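Local coordinates for protein Dhd127_a (Synthetic construct, PDB 6DLM) that forms one half of a computationally designed coiled-coil heterodimer, pairing its two-helix hairpin with a partner chain, probably through buried hydrogen-bond networks, at residues L7-L11 against T66-I70. Numbering follows the deposited sequence.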
loop_
_atom_site.group_PDB
_atom_site.type_symbol
_atom_site.label_atom_id
_atom_site.label_comp_id
_atom_site.label_asym_id
_atom_site.label_seq_id
_atom_site.Cartn_x
_atom_site.Cartn_y
_atom_site.Cartn_z
ATOM N N LEU A 7 -7.332 15.004 -12.748
ATOM C CA LEU A 7 -7.585 13.762 -12.038
ATOM C C LEU A 7 -6.509 12.710 -12.294
ATOM O O LEU A 7 -6.097 12.037 -11.372
ATOM C CB LEU A 7 -8.928 13.168 -12.450
ATOM C CG LEU A 7 -10.132 13.659 -11.667
ATOM C CD1 LEU A 7 -11.404 13.300 -12.411
ATOM C CD2 LEU A 7 -10.136 13.076 -10.263
ATOM N N LEU A 8 -6.088 12.539 -13.540
ATOM C CA LEU A 8 -5.054 11.548 -13.826
ATOM C C LEU A 8 -3.734 11.886 -13.132
ATOM O O LEU A 8 -3.088 11.014 -12.591
ATOM C CB LEU A 8 -4.861 11.383 -15.326
ATOM C CG LEU A 8 -6.109 10.819 -16.000
ATOM C CD1 LEU A 8 -5.928 10.784 -17.507
ATOM C CD2 LEU A 8 -6.425 9.438 -15.461
ATOM N N LYS A 9 -3.316 13.145 -13.165
ATOM C CA LYS A 9 -2.127 13.536 -12.427
ATOM C C LYS A 9 -2.334 13.374 -10.899
ATOM O O LYS A 9 -1.428 12.937 -10.214
ATOM C CB LYS A 9 -1.699 14.954 -12.800
ATOM C CG LYS A 9 -1.098 15.043 -14.196
ATOM C CD LYS A 9 -0.903 16.487 -14.623
ATOM C CE LYS A 9 0.133 16.609 -15.718
ATOM N NZ LYS A 9 0.011 15.512 -16.708
ATOM N N GLU A 10 -3.504 13.733 -10.370
ATOM C CA GLU A 10 -3.787 13.552 -8.956
ATOM C C GLU A 10 -3.728 12.065 -8.613
ATOM O O GLU A 10 -3.192 11.692 -7.582
ATOM C CB GLU A 10 -5.157 14.133 -8.595
ATOM C CG GLU A 10 -5.548 13.931 -7.137
ATOM C CD GLU A 10 -6.680 14.839 -6.666
ATOM O OE1 GLU A 10 -7.378 14.452 -5.712
ATOM O OE2 GLU A 10 -6.857 15.927 -7.230
ATOM N N LEU A 11 -4.263 11.216 -9.482
ATOM C CA LEU A 11 -4.209 9.792 -9.242
ATOM C C LEU A 11 -2.750 9.312 -9.174
ATOM O O LEU A 11 -2.419 8.520 -8.360
ATOM C CB LEU A 11 -4.965 9.048 -10.334
ATOM C CG LEU A 11 -5.023 7.549 -10.201
ATOM C CD1 LEU A 11 -5.556 7.140 -8.845
ATOM C CD2 LEU A 11 -5.859 6.933 -11.303
ATOM N N THR A 66 -11.087 8.498 -6.310
ATOM C CA THR A 66 -10.519 9.105 -7.501
ATOM C C THR A 66 -10.878 8.281 -8.753
ATOM O O THR A 66 -11.200 8.842 -9.788
ATOM C CB THR A 66 -9.000 9.267 -7.365
ATOM O OG1 THR A 66 -8.716 10.035 -6.193
ATOM C CG2 THR A 66 -8.436 9.962 -8.577
ATOM N N HIS A 67 -10.837 6.959 -8.649
ATOM C CA HIS A 67 -11.256 6.133 -9.779
ATOM C C HIS A 67 -12.729 6.412 -10.111
ATOM O O HIS A 67 -13.072 6.530 -11.268
ATOM C CB HIS A 67 -11.108 4.645 -9.474
ATOM C CG HIS A 67 -9.695 4.204 -9.284
ATOM N ND1 HIS A 67 -9.362 3.037 -8.634
ATOM C CD2 HIS A 67 -8.527 4.776 -9.651
ATOM C CE1 HIS A 67 -8.050 2.908 -8.612
ATOM N NE2 HIS A 67 -7.521 3.947 -9.226
ATOM N N ARG A 68 -13.569 6.550 -9.095
ATOM C CA ARG A 68 -14.976 6.847 -9.336
ATOM C C ARG A 68 -15.124 8.181 -10.067
ATOM O O ARG A 68 -15.870 8.261 -11.022
ATOM C CB ARG A 68 -15.757 6.891 -8.033
ATOM C CG ARG A 68 -17.223 7.259 -8.210
ATOM C CD ARG A 68 -17.923 7.404 -6.875
ATOM N NE ARG A 68 -17.233 8.371 -6.036
ATOM C CZ ARG A 68 -17.343 9.686 -6.177
ATOM N NH1 ARG A 68 -18.130 10.184 -7.116
ATOM N NH2 ARG A 68 -16.663 10.498 -5.383
ATOM N N GLU A 69 -14.397 9.213 -9.658
ATOM C CA GLU A 69 -14.468 10.479 -10.366
ATOM C C GLU A 69 -14.021 10.301 -11.824
ATOM O O GLU A 69 -14.643 10.846 -12.715
ATOM C CB GLU A 69 -13.588 11.522 -9.679
ATOM C CG GLU A 69 -14.038 11.895 -8.281
ATOM C CD GLU A 69 -15.092 12.981 -8.281
ATOM O OE1 GLU A 69 -15.509 13.397 -9.370
ATOM O OE2 GLU A 69 -15.500 13.408 -7.193
ATOM N N ILE A 70 -12.970 9.526 -12.050
ATOM C CA ILE A 70 -12.504 9.303 -13.405
ATOM C C ILE A 70 -13.553 8.575 -14.237
ATOM O O ILE A 70 -13.853 9.002 -15.335
ATOM C CB ILE A 70 -11.182 8.532 -13.435
ATOM C CG1 ILE A 70 -10.055 9.418 -12.908
ATOM C CG2 ILE A 70 -10.864 8.081 -14.850
ATOM C CD1 ILE A 70 -8.841 8.650 -12.462
HETATM O O HOH W 1 -9.463 12.631 -5.726
#
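Leu7, Leu8 and Leu11 pack against Thr66, His67, Glu69 and Ile70 in a largely apolar helix-helix contact near the open end of the hairpin, where helix 3-37 runs antiparallel to helix 44-73. The local axes come within 10.2 Å and cross at -161°. Ile70 reaches between the leucines: its CD1 lies 3.6 Å from Leu11 CD2 and 3.9 Å from Leu8 CD2, both leucines crossing it at about a right angle. Leu11 CG is anti to the backbone N (chi1 -179°), which carries the isobutyl fork to the His67 ring; Leu11 CD2 meets the ring edge in plane, 3.8 Å from His67 CD2. NE2 of that ring hydrogen-bonds to Gln15 of the Dhd127_b chain, so the apolar packing adjoins a polar link between subunits. At the more exposed margin of the contact, Leu7 CD2 sits 3.8 Å from Glu69 CB and 3.9 Å from Thr66 CG2. Shortening Leu7 to an alanine would probably leave Glu69 CB without its leucine partner and the Thr66 methyl with Leu11 alone, opening a gap at this edge. A water bridges the helices there, donating to Glu10 OE1 and to Thr66 OG1 (2.7 Å), whose hydroxyl also hydrogen-bonds to Glu62 O. With Leu8 packing on Leu71 and Ile70 on Ile8 of the Dhd127_b chain, the arrangement is that of an antiparallel helical hairpin within a designed heterodimeric helical bundle.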